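PDB 4IRN: prolyl-ACP dehydrogenase from Oscillatoria sp., which binds FAD and acts as a prolyl-acyl carrier protein oxidase in the biosynthesis of the cyanotoxin anatoxin-a. Local coordinates for residues K50-A55 and L111-K116; D100-A105 and Y335-A340; A107-G112 and A286-M291; A349-S354 and V408-F413. All coordinates share one frame; numbering follows the deposited sequence.

Interaction 1 of 4, residues K50-A55 and L111-K116; sequences KVIQFA and LGYGCK
In the helical N-terminal domain of the acyl-CoA dehydrogenase fold, Val51, Ile52 and Ala55 on one side of helix 42-58 pack against Leu111, Tyr113 and Gly114 in the last turn of helix 101-114. The backbones come closest where Ile52 faces Gly114, with the CA of Ile52 4.5 Å from the CA of Gly114; glycine has no side chain to hold the two chains apart there. Ala55, three residues on, also meets Gly114: its CB rests on the peptide leaving the glycine, 3.5 Å from Gly114 C, and also touches Cys115 CB. Cys115 is where the chain leaves helical geometry, so the methyl group sits just at the helix end.

Branched side chains extend the contact. Val51 CG1, turned anti to its own N (chi1 174°), lies against the backbone of Leu111 and 3.9 Å from Leu111 CB. Leu111 in turn sends CD1 back to Ala55 CB, 4.2 Å away. Ile52 meets Tyr113 through CG2, which comes to the edge of the ring near its plane, 3.9 Å from Tyr113 CD1. The phenol oxygen is occupied elsewhere, hydrogen-bonded to Glu296 of helix 285-304. Phe83 of helix 74-83 also packs on Val51 and stacks with Phe54, covering another part of helix 42-58.

All four contacts between side chains are apolar and no polar bond joins the two segments. The evidence therefore points to a contact held by shape and by burial of hydrocarbon, while the Tyr113 hydroxyl finds its polar partner in Glu296.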
loop_
_atom_site.group_PDB
_atom_site.type_symbol
_atom_site.label_atom_id
_atom_site.label_comp_id
_atom_site.label_asym_id
_atom_site.label_seq_id
_atom_site.Cartn_x
_atom_site.Cartn_y
_atom_site.Cartn_z
ATOM N N LYS A 50 -14.152 34.124 -8.599
ATOM C CA LYS A 50 -13.699 35.455 -8.182
ATOM C C LYS A 50 -12.512 35.327 -7.207
ATOM O O LYS A 50 -11.577 36.133 -7.287
ATOM C CB LYS A 50 -14.863 36.231 -7.536
ATOM C CG LYS A 50 -14.580 37.700 -7.240
ATOM C CD LYS A 50 -15.641 38.289 -6.331
ATOM C CE LYS A 50 -15.255 39.641 -5.794
ATOM N NZ LYS A 50 -16.156 40.065 -4.694
ATOM N N VAL A 51 -12.550 34.301 -6.308
ATOM C CA VAL A 51 -11.491 33.998 -5.334
ATOM C C VAL A 51 -10.214 33.566 -6.080
ATOM O O VAL A 51 -9.141 34.088 -5.771
ATOM C CB VAL A 51 -11.938 32.971 -4.252
ATOM C CG1 VAL A 51 -10.771 32.562 -3.352
ATOM C CG2 VAL A 51 -13.079 33.525 -3.400
ATOM N N ILE A 52 -10.338 32.650 -7.080
ATOM C CA ILE A 52 -9.217 32.160 -7.899
ATOM C C ILE A 52 -8.545 33.328 -8.633
ATOM O O ILE A 52 -7.330 33.479 -8.528
ATOM C CB ILE A 52 -9.638 30.999 -8.864
ATOM C CG1 ILE A 52 -10.066 29.742 -8.075
ATOM C CG2 ILE A 52 -8.527 30.650 -9.895
ATOM C CD1 ILE A 52 -10.915 28.748 -8.834
ATOM N N GLN A 53 -9.346 34.172 -9.335
ATOM C CA GLN A 53 -8.879 35.351 -10.081
ATOM C C GLN A 53 -8.124 36.339 -9.181
ATOM O O GLN A 53 -7.047 36.800 -9.559
ATOM C CB GLN A 53 -10.038 36.052 -10.812
ATOM C CG GLN A 53 -10.678 35.264 -11.966
ATOM C CD GLN A 53 -9.745 34.801 -13.065
ATOM O OE1 GLN A 53 -8.915 35.559 -13.587
ATOM N NE2 GLN A 53 -9.897 33.545 -13.471
ATOM N N PHE A 54 -8.671 36.630 -7.977
ATOM C CA PHE A 54 -8.054 37.512 -6.967
ATOM C C PHE A 54 -6.685 36.970 -6.550
ATOM O O PHE A 54 -5.697 37.712 -6.540
ATOM C CB PHE A 54 -8.991 37.667 -5.742
ATOM C CG PHE A 54 -8.336 38.018 -4.421
ATOM C CD1 PHE A 54 -7.937 39.322 -4.147
ATOM C CD2 PHE A 54 -8.170 37.054 -3.429
ATOM C CE1 PHE A 54 -7.336 39.644 -2.922
ATOM C CE2 PHE A 54 -7.574 37.379 -2.205
ATOM C CZ PHE A 54 -7.165 38.672 -1.958
ATOM N N ALA A 55 -6.636 35.648 -6.223
ATOM C CA ALA A 55 -5.425 34.931 -5.805
ATOM C C ALA A 55 -4.376 34.857 -6.914
ATOM O O ALA A 55 -3.183 34.953 -6.626
ATOM C CB ALA A 55 -5.782 33.536 -5.311
ATOM N N LEU A 111 -9.263 29.190 -3.181
ATOM C CA LEU A 111 -8.106 29.932 -2.687
ATOM C C LEU A 111 -6.840 29.083 -2.804
ATOM O O LEU A 111 -5.820 29.593 -3.249
ATOM C CB LEU A 111 -8.333 30.420 -1.229
ATOM C CG LEU A 111 -7.233 31.300 -0.591
ATOM C CD1 LEU A 111 -7.014 32.616 -1.361
ATOM C CD2 LEU A 111 -7.544 31.593 0.856
ATOM N N GLY A 112 -6.933 27.800 -2.438
ATOM C CA GLY A 112 -5.826 26.851 -2.509
ATOM C C GLY A 112 -5.344 26.606 -3.923
ATOM O O GLY A 112 -4.145 26.457 -4.145
ATOM N N TYR A 113 -6.278 26.590 -4.893
ATOM C CA TYR A 113 -5.988 26.405 -6.310
ATOM C C TYR A 113 -5.276 27.652 -6.881
ATOM O O TYR A 113 -4.287 27.512 -7.609
ATOM C CB TYR A 113 -7.286 26.084 -7.092
ATOM C CG TYR A 113 -7.095 25.960 -8.597
ATOM C CD1 TYR A 113 -7.084 27.090 -9.419
ATOM C CD2 TYR A 113 -6.879 24.717 -9.195
ATOM C CE1 TYR A 113 -6.838 26.987 -10.791
ATOM C CE2 TYR A 113 -6.696 24.598 -10.577
ATOM C CZ TYR A 113 -6.689 25.736 -11.373
ATOM O OH TYR A 113 -6.406 25.620 -12.716
ATOM N N GLY A 114 -5.787 28.842 -6.551
ATOM C CA GLY A 114 -5.264 30.119 -7.024
ATOM C C GLY A 114 -4.026 30.646 -6.325
ATOM O O GLY A 114 -3.240 31.374 -6.937
ATOM N N CYS A 115 -3.858 30.326 -5.034
ATOM C CA CYS A 115 -2.724 30.776 -4.218
ATOM C C CYS A 115 -1.717 29.650 -4.025
ATOM O O CYS A 115 -2.078 28.574 -3.534
ATOM C CB CYS A 115 -3.205 31.336 -2.883
ATOM S SG CYS A 115 -1.897 32.057 -1.861
ATOM N N LYS A 116 -0.456 29.896 -4.419
ATOM C CA LYS A 116 0.619 28.904 -4.333
ATOM C C LYS A 116 1.321 28.901 -2.967
ATOM O O LYS A 116 2.006 27.934 -2.629
ATOM C CB LYS A 116 1.628 29.092 -5.483
ATOM C CG LYS A 116 1.119 28.666 -6.861
ATOM C CD LYS A 116 2.197 28.852 -7.913
ATOM C CE LYS A 116 1.829 28.235 -9.235
ATOM N NZ LYS A 116 2.842 28.515 -10.275
#

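Interaction 2 of 4, residues D100-A105 and Y335-A340; sequences DILTTA and YLYKVA
Leu102 and Ala340 mark the point where two nearly antiparallel helices come closest, their CA atoms 5.1 Å apart, while the axes of 101-105 and 335-340 approach to 9.1 Å with 150° between their directions. Ala340 CB lies in the middle of the contact, within 4.0 Å of Ala105 CB and touched also by Leu102 CD2 and Ile101 CG2. Leu102 CD2 does double work: it covers Ala340 CB and reaches the edge of the Tyr337 ring, 3.9 Å from Tyr337 CD1. The same ring runs on to Ala105, with Tyr337 CE1 3.9 Å from Ala105 CB; Trp40 meets this tyrosine edge-to-face from elsewhere in the chain.

The first turn of helix 101-114 is fixed by its N-cap. Asp100 OD2 accepts from Thr103 N at 3.2 Å, from above the carboxylate plane, and Asp100 OD1 accepts from Thr103 OG1 at 2.7 Å on the syn side, 31° out of that plane. Ile101 N is bonded to Glu344, so helix 316-344 also supplies an acceptor for this helix start.

Ala340 and Leu102 at the centre, with Ala105, Ile101 and Tyr337 beside them, give the inclined antiparallel packing by which the N-terminal and C-terminal helical domains of the acyl-CoA dehydrogenase fold join.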
loop_
_atom_site.group_PDB
_atom_site.type_symbol
_atom_site.label_atom_id
_atom_site.label_comp_id
_atom_site.label_asym_id
_atom_site.label_seq_id
_atom_site.Cartn_x
_atom_site.Cartn_y
_atom_site.Cartn_z
ATOM N N ASP A 100 -22.157 30.844 4.540
ATOM C CA ASP A 100 -22.473 29.517 5.028
ATOM C C ASP A 100 -21.207 28.659 4.856
ATOM O O ASP A 100 -20.372 28.963 3.994
ATOM C CB ASP A 100 -23.689 28.914 4.316
ATOM C CG ASP A 100 -23.498 28.661 2.843
ATOM O OD1 ASP A 100 -23.683 29.617 2.046
ATOM O OD2 ASP A 100 -23.180 27.505 2.479
ATOM N N ILE A 101 -21.040 27.642 5.713
ATOM C CA ILE A 101 -19.867 26.758 5.751
ATOM C C ILE A 101 -19.549 26.107 4.410
ATOM O O ILE A 101 -18.387 26.130 3.993
ATOM C CB ILE A 101 -19.951 25.722 6.904
ATOM C CG1 ILE A 101 -20.353 26.369 8.259
ATOM C CG2 ILE A 101 -18.662 24.922 7.027
ATOM C CD1 ILE A 101 -19.494 27.559 8.800
ATOM N N LEU A 102 -20.572 25.548 3.728
ATOM C CA LEU A 102 -20.390 24.910 2.418
ATOM C C LEU A 102 -19.794 25.861 1.368
ATOM O O LEU A 102 -18.902 25.453 0.623
ATOM C CB LEU A 102 -21.677 24.237 1.928
ATOM C CG LEU A 102 -21.974 22.884 2.587
ATOM C CD1 LEU A 102 -23.474 22.660 2.748
ATOM C CD2 LEU A 102 -21.286 21.723 1.846
ATOM N N THR A 103 -20.224 27.141 1.374
ATOM C CA THR A 103 -19.702 28.186 0.491
ATOM C C THR A 103 -18.275 28.533 0.920
ATOM O O THR A 103 -17.410 28.679 0.058
ATOM C CB THR A 103 -20.639 29.408 0.468
ATOM O OG1 THR A 103 -21.949 28.982 0.092
ATOM C CG2 THR A 103 -20.167 30.501 -0.497
ATOM N N THR A 104 -18.034 28.650 2.247
ATOM C CA THR A 104 -16.726 28.959 2.842
ATOM C C THR A 104 -15.686 27.900 2.419
ATOM O O THR A 104 -14.610 28.274 1.956
ATOM C CB THR A 104 -16.847 29.120 4.376
ATOM O OG1 THR A 104 -17.945 29.971 4.696
ATOM C CG2 THR A 104 -15.586 29.664 5.018
ATOM N N ALA A 105 -16.043 26.597 2.520
ATOM C CA ALA A 105 -15.191 25.464 2.147
ATOM C C ALA A 105 -14.892 25.452 0.646
ATOM O O ALA A 105 -13.748 25.221 0.249
ATOM C CB ALA A 105 -15.840 24.152 2.572
ATOM N N TYR A 335 -14.883 14.168 1.811
ATOM C CA TYR A 335 -14.633 14.311 3.248
ATOM C C TYR A 335 -14.809 15.741 3.697
ATOM O O TYR A 335 -15.353 15.971 4.781
ATOM C CB TYR A 335 -13.242 13.806 3.657
ATOM C CG TYR A 335 -13.160 12.307 3.843
ATOM C CD1 TYR A 335 -13.810 11.678 4.905
ATOM C CD2 TYR A 335 -12.406 11.519 2.982
ATOM C CE1 TYR A 335 -13.752 10.293 5.073
ATOM C CE2 TYR A 335 -12.333 10.136 3.144
ATOM C CZ TYR A 335 -13.022 9.523 4.183
ATOM O OH TYR A 335 -12.953 8.156 4.329
ATOM N N LEU A 336 -14.359 16.704 2.859
ATOM C CA LEU A 336 -14.446 18.134 3.133
ATOM C C LEU A 336 -15.899 18.613 3.140
ATOM O O LEU A 336 -16.284 19.359 4.042
ATOM C CB LEU A 336 -13.610 18.933 2.114
ATOM C CG LEU A 336 -13.669 20.459 2.217
ATOM C CD1 LEU A 336 -13.148 20.957 3.564
ATOM C CD2 LEU A 336 -12.956 21.111 1.057
ATOM N N TYR A 337 -16.682 18.213 2.130
ATOM C CA TYR A 337 -18.081 18.605 2.000
ATOM C C TYR A 337 -19.064 17.984 2.956
ATOM O O TYR A 337 -20.101 18.584 3.215
ATOM C CB TYR A 337 -18.540 18.664 0.537
ATOM C CG TYR A 337 -17.716 19.693 -0.204
ATOM C CD1 TYR A 337 -17.818 21.042 0.108
ATOM C CD2 TYR A 337 -16.743 19.313 -1.126
ATOM C CE1 TYR A 337 -16.967 21.981 -0.446
ATOM C CE2 TYR A 337 -15.918 20.262 -1.731
ATOM C CZ TYR A 337 -16.056 21.598 -1.400
ATOM O OH TYR A 337 -15.260 22.534 -1.989
ATOM N N LYS A 338 -18.707 16.844 3.561
ATOM C CA LYS A 338 -19.523 16.197 4.588
ATOM C C LYS A 338 -19.438 17.024 5.895
ATOM O O LYS A 338 -20.474 17.348 6.476
ATOM C CB LYS A 338 -19.088 14.724 4.806
ATOM C CG LYS A 338 -19.790 14.016 5.958
ATOM C CD LYS A 338 -21.043 13.220 5.587
ATOM C CE LYS A 338 -21.707 12.665 6.830
ATOM N NZ LYS A 338 -21.870 11.185 6.797
ATOM N N VAL A 339 -18.204 17.346 6.342
ATOM C CA VAL A 339 -17.915 18.147 7.539
ATOM C C VAL A 339 -18.558 19.536 7.404
ATOM O O VAL A 339 -19.219 19.998 8.339
ATOM C CB VAL A 339 -16.391 18.253 7.820
ATOM C CG1 VAL A 339 -16.113 19.071 9.073
ATOM C CG2 VAL A 339 -15.764 16.886 7.965
ATOM N N ALA A 340 -18.367 20.182 6.230
ATOM C CA ALA A 340 -18.921 21.493 5.894
ATOM C C ALA A 340 -20.436 21.499 6.047
ATOM O O ALA A 340 -20.969 22.418 6.663
ATOM C CB ALA A 340 -18.522 21.900 4.479
#

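Interaction 3 of 4, residues A107-G112 and A286-M291; sequences ALQGLG and AAVGTM
Backbone-to-backbone contacts bring Gly112 onto Ala286 and Gln109 onto Gly289. The axes of the 107-112 and 286-291 helices come within 6.2 Å, crossing at -47°, and Gly112 and Gly289 are the two glycines whose missing CB would face the other helix. The geometry fits three CA-H...O contacts, modest evidence at this resolution: Gly112 CA to Ala286 O (3.2 Å, 163° at the hydrogen), Gly289 CA to Gln109 O, and Ala286 CA to Leu108 O.

Side-chain packing adds to this on one flank. Gln109 starts anti to its own N and then bends at chi2, -91°, which lays its amide along the glycine: Gln109 CD is 3.7 Å from Gly289 CA. Gln109 CG also touches Val288 CG1, at 4.0 Å.

Polar contacts lie mostly outside the pair. Gln109 OE1 accepts from Arg48 of helix 42-58, and Gln109 NE2 bonds to Glu292, one turn on from Val288. Gly112 O accepts from Arg293 NH1; Thr290 OG1 is 3.3 Å from Gly112 O, at most a weak hydrogen bond.

With all seven touching residues buried, backbone CA and carbonyl groups of Gly112, Gly289 and Ala286 meet directly, flanked by the Gln109 side chain, which is held by bonds at both ends of its amide.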
loop_
_atom_site.group_PDB
_atom_site.type_symbol
_atom_site.label_atom_id
_atom_site.label_comp_id
_atom_site.label_asym_id
_atom_site.label_seq_id
_atom_site.Cartn_x
_atom_site.Cartn_y
_atom_site.Cartn_z
ATOM N N ALA A 107 -15.002 28.123 -1.428
ATOM C CA ALA A 107 -14.184 29.314 -1.665
ATOM C C ALA A 107 -12.745 29.074 -1.199
ATOM O O ALA A 107 -11.820 29.524 -1.877
ATOM C CB ALA A 107 -14.782 30.518 -0.950
ATOM N N LEU A 108 -12.558 28.325 -0.082
ATOM C CA LEU A 108 -11.226 27.958 0.440
ATOM C C LEU A 108 -10.519 27.005 -0.529
ATOM O O LEU A 108 -9.305 27.116 -0.722
ATOM C CB LEU A 108 -11.284 27.312 1.840
ATOM C CG LEU A 108 -11.677 28.178 3.037
ATOM C CD1 LEU A 108 -11.961 27.322 4.248
ATOM C CD2 LEU A 108 -10.621 29.213 3.366
ATOM N N GLN A 109 -11.333 26.051 -1.173
ATOM C CA GLN A 109 -10.814 25.142 -2.183
ATOM C C GLN A 109 -10.267 25.991 -3.341
ATOM O O GLN A 109 -9.133 25.771 -3.775
ATOM C CB GLN A 109 -11.912 24.175 -2.666
ATOM C CG GLN A 109 -11.380 22.875 -3.259
ATOM C CD GLN A 109 -11.165 22.929 -4.749
ATOM O OE1 GLN A 109 -11.558 23.875 -5.432
ATOM N NE2 GLN A 109 -10.583 21.876 -5.300
ATOM N N GLY A 110 -11.007 27.048 -3.738
ATOM C CA GLY A 110 -10.649 28.000 -4.788
ATOM C C GLY A 110 -9.398 28.786 -4.461
ATOM O O GLY A 110 -8.554 29.001 -5.334
ATOM N N LEU A 111 -9.263 29.190 -3.181
ATOM C CA LEU A 111 -8.106 29.932 -2.687
ATOM C C LEU A 111 -6.840 29.083 -2.804
ATOM O O LEU A 111 -5.820 29.593 -3.249
ATOM C CB LEU A 111 -8.333 30.420 -1.229
ATOM C CG LEU A 111 -7.233 31.300 -0.591
ATOM C CD1 LEU A 111 -7.014 32.616 -1.361
ATOM C CD2 LEU A 111 -7.544 31.593 0.856
ATOM N N GLY A 112 -6.933 27.800 -2.438
ATOM C CA GLY A 112 -5.826 26.851 -2.509
ATOM C C GLY A 112 -5.344 26.606 -3.923
ATOM O O GLY A 112 -4.145 26.457 -4.145
ATOM N N ALA A 286 -8.197 24.171 1.577
ATOM C CA ALA A 286 -7.385 24.767 0.518
ATOM C C ALA A 286 -6.415 23.768 -0.106
ATOM O O ALA A 286 -6.096 23.903 -1.285
ATOM C CB ALA A 286 -6.642 25.960 1.050
ATOM N N ALA A 287 -5.968 22.756 0.678
ATOM C CA ALA A 287 -5.072 21.676 0.241
ATOM C C ALA A 287 -5.718 20.867 -0.889
ATOM O O ALA A 287 -5.010 20.426 -1.796
ATOM C CB ALA A 287 -4.729 20.767 1.408
ATOM N N VAL A 288 -7.070 20.735 -0.859
ATOM C CA VAL A 288 -7.885 20.064 -1.880
ATOM C C VAL A 288 -7.743 20.846 -3.202
ATOM O O VAL A 288 -7.638 20.230 -4.269
ATOM C CB VAL A 288 -9.371 19.887 -1.431
ATOM C CG1 VAL A 288 -10.178 19.096 -2.458
ATOM C CG2 VAL A 288 -9.456 19.207 -0.062
ATOM N N GLY A 289 -7.690 22.181 -3.099
ATOM C CA GLY A 289 -7.505 23.092 -4.228
ATOM C C GLY A 289 -6.132 22.958 -4.849
ATOM O O GLY A 289 -6.006 22.935 -6.078
ATOM N N THR A 290 -5.095 22.824 -3.988
ATOM C CA THR A 290 -3.692 22.614 -4.362
ATOM C C THR A 290 -3.567 21.280 -5.119
ATOM O O THR A 290 -2.865 21.213 -6.130
ATOM C CB THR A 290 -2.808 22.644 -3.103
ATOM O OG1 THR A 290 -3.040 23.863 -2.391
ATOM C CG2 THR A 290 -1.323 22.478 -3.407
ATOM N N MET A 291 -4.278 20.240 -4.636
ATOM C CA MET A 291 -4.317 18.911 -5.232
ATOM C C MET A 291 -4.911 18.973 -6.639
ATOM O O MET A 291 -4.417 18.279 -7.534
ATOM C CB MET A 291 -5.126 17.950 -4.352
ATOM C CG MET A 291 -4.425 17.555 -3.049
ATOM S SD MET A 291 -5.475 16.617 -1.909
ATOM C CE MET A 291 -5.537 15.070 -2.749
#

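Interaction 4 of 4, residues A349-S354 and V408-F413; sequences ALLEAS and VVIAKF
Phe413 and Leu351 share a large contact in a roughly antiparallel helix pair (145° between directions) of the C-terminal helical domain of the acyl-CoA dehydrogenase fold. Leu351 CB stands over one ring face of Phe413, 3.9 Å from the ring centroid and 12° off the normal, a CH-pi contact. At the ring edge, in its plane, Leu350 CD2 lies 3.8 Å from Phe413 CZ, its side chain crossing the ring's direction at about a right angle. Leu351 CD1 reaches past the ring to Phe413 CB and, at 4.0 Å, to Ile410 CG2; CG anti to the backbone N (chi1 168°) directs it there. One turn before Phe413, Val409 CG1 faces Ser354 OG at 3.6 Å.

Further out, the axes of 350-354 and 408-413 pass 9.5 Å apart. Ile410 also packs on Val323 of the second subunit, and Val408 touches the bound FAD, so helix 403-414 links this packing to the cofactor pocket. Ser354 OG is positioned by two partners, Arg280 NH1 of helix 268-282 and the carbonyl of its own helix: Leu350 O takes Ser354 OG at 2.7 Å and Ser354 N from the opposite face of the carbonyl plane.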
loop_
_atom_site.group_PDB
_atom_site.type_symbol
_atom_site.label_atom_id
_atom_site.label_comp_id
_atom_site.label_asym_id
_atom_site.label_seq_id
_atom_site.Cartn_x
_atom_site.Cartn_y
_atom_site.Cartn_z
ATOM N N ALA A 349 -19.297 17.245 14.744
ATOM C CA ALA A 349 -18.609 16.481 13.713
ATOM C C ALA A 349 -17.113 16.218 13.975
ATOM O O ALA A 349 -16.311 16.319 13.042
ATOM C CB ALA A 349 -18.819 17.143 12.355
ATOM N N LEU A 350 -16.740 15.819 15.213
ATOM C CA LEU A 350 -15.340 15.519 15.547
ATOM C C LEU A 350 -14.833 14.258 14.838
ATOM O O LEU A 350 -13.686 14.232 14.400
ATOM C CB LEU A 350 -15.118 15.443 17.064
ATOM C CG LEU A 350 -13.663 15.380 17.564
ATOM C CD1 LEU A 350 -12.992 16.743 17.529
ATOM C CD2 LEU A 350 -13.616 14.856 18.962
ATOM N N LEU A 351 -15.687 13.234 14.701
ATOM C CA LEU A 351 -15.344 12.001 13.984
ATOM C C LEU A 351 -15.114 12.303 12.501
ATOM O O LEU A 351 -14.128 11.845 11.941
ATOM C CB LEU A 351 -16.467 10.949 14.153
ATOM C CG LEU A 351 -16.438 9.698 13.247
ATOM C CD1 LEU A 351 -15.232 8.807 13.541
ATOM C CD2 LEU A 351 -17.723 8.919 13.371
ATOM N N GLU A 352 -16.014 13.086 11.882
ATOM C CA GLU A 352 -15.946 13.444 10.470
ATOM C C GLU A 352 -14.771 14.361 10.156
ATOM O O GLU A 352 -14.177 14.228 9.088
ATOM C CB GLU A 352 -17.276 14.023 9.982
ATOM C CG GLU A 352 -18.383 12.980 9.869
ATOM C CD GLU A 352 -19.058 12.514 11.152
ATOM O OE1 GLU A 352 -18.874 13.162 12.210
ATOM O OE2 GLU A 352 -19.790 11.500 11.093
ATOM N N ALA A 353 -14.421 15.268 11.085
ATOM C CA ALA A 353 -13.292 16.192 10.945
ATOM C C ALA A 353 -11.975 15.429 11.041
ATOM O O ALA A 353 -11.031 15.755 10.319
ATOM C CB ALA A 353 -13.353 17.262 12.021
ATOM N N SER A 354 -11.924 14.402 11.919
ATOM C CA SER A 354 -10.750 13.556 12.127
ATOM C C SER A 354 -10.495 12.681 10.913
ATOM O O SER A 354 -9.345 12.537 10.507
ATOM C CB SER A 354 -10.913 12.707 13.379
ATOM O OG SER A 354 -11.058 13.529 14.527
ATOM N N VAL A 408 -6.663 6.850 16.473
ATOM C CA VAL A 408 -7.032 6.564 17.866
ATOM C C VAL A 408 -8.409 7.205 18.167
ATOM O O VAL A 408 -9.265 6.537 18.754
ATOM C CB VAL A 408 -5.921 7.001 18.864
ATOM C CG1 VAL A 408 -6.415 6.991 20.307
ATOM C CG2 VAL A 408 -4.677 6.128 18.718
ATOM N N VAL A 409 -8.627 8.472 17.730
ATOM C CA VAL A 409 -9.882 9.209 17.901
ATOM C C VAL A 409 -11.031 8.462 17.189
ATOM O O VAL A 409 -12.071 8.237 17.807
ATOM C CB VAL A 409 -9.745 10.693 17.460
ATOM C CG1 VAL A 409 -11.105 11.399 17.406
ATOM C CG2 VAL A 409 -8.786 11.455 18.376
ATOM N N ILE A 410 -10.817 8.024 15.926
ATOM C CA ILE A 410 -11.806 7.279 15.139
ATOM C C ILE A 410 -12.172 5.971 15.846
ATOM O O ILE A 410 -13.363 5.677 16.014
ATOM C CB ILE A 410 -11.370 7.092 13.644
ATOM C CG1 ILE A 410 -11.246 8.467 12.921
ATOM C CG2 ILE A 410 -12.325 6.141 12.866
ATOM C CD1 ILE A 410 -10.278 8.510 11.761
ATOM N N ALA A 411 -11.154 5.223 16.315
ATOM C CA ALA A 411 -11.328 3.957 17.035
ATOM C C ALA A 411 -12.212 4.113 18.282
ATOM O O ALA A 411 -13.056 3.250 18.525
ATOM C CB ALA A 411 -9.975 3.377 17.409
ATOM N N LYS A 412 -12.051 5.232 19.039
ATOM C CA LYS A 412 -12.836 5.539 20.246
ATOM C C LYS A 412 -14.296 5.757 19.887
ATOM O O LYS A 412 -15.162 5.220 20.570
ATOM C CB LYS A 412 -12.274 6.748 21.009
ATOM C CG LYS A 412 -10.842 6.587 21.507
ATOM C CD LYS A 412 -10.750 5.994 22.890
ATOM C CE LYS A 412 -9.326 5.684 23.279
ATOM N NZ LYS A 412 -9.261 5.027 24.612
ATOM N N PHE A 413 -14.570 6.500 18.783
ATOM C CA PHE A 413 -15.927 6.745 18.272
ATOM C C PHE A 413 -16.621 5.453 17.833
ATOM O O PHE A 413 -17.844 5.371 17.904
ATOM C CB PHE A 413 -15.909 7.751 17.116
ATOM C CG PHE A 413 -15.903 9.189 17.568
ATOM C CD1 PHE A 413 -17.073 9.806 17.991
ATOM C CD2 PHE A 413 -14.730 9.933 17.561
ATOM C CE1 PHE A 413 -17.062 11.132 18.421
ATOM C CE2 PHE A 413 -14.721 11.260 17.989
ATOM C CZ PHE A 413 -15.886 11.849 18.421
#

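How the interactions relate
Helix 101-114 is common to interactions 1, 2 and 3: its start meets helix 316-344, its middle helix 285-304 and its end helix 42-58. Interactions 1 and 3 lie close together, centres about 8 Å apart, sharing Leu111 and Gly112, and interaction 3 touches interaction 2 where Tyr337 OH packs on Gln109 CB. Interaction 1 stays within the N-terminal domain, whereas interactions 2 and 3 bridge it to the C-terminal one. Along the chain, the segments of 1 and 2 alternate, and both segments of 3 fall between those of 2. Interaction 4 comes last, wholly C-terminal, about 31 Å from interaction 1 between centres; Val339 packing on Glu352 ties it to interaction 2. The packing thus runs from the N-terminal helices to the helix beside the FAD.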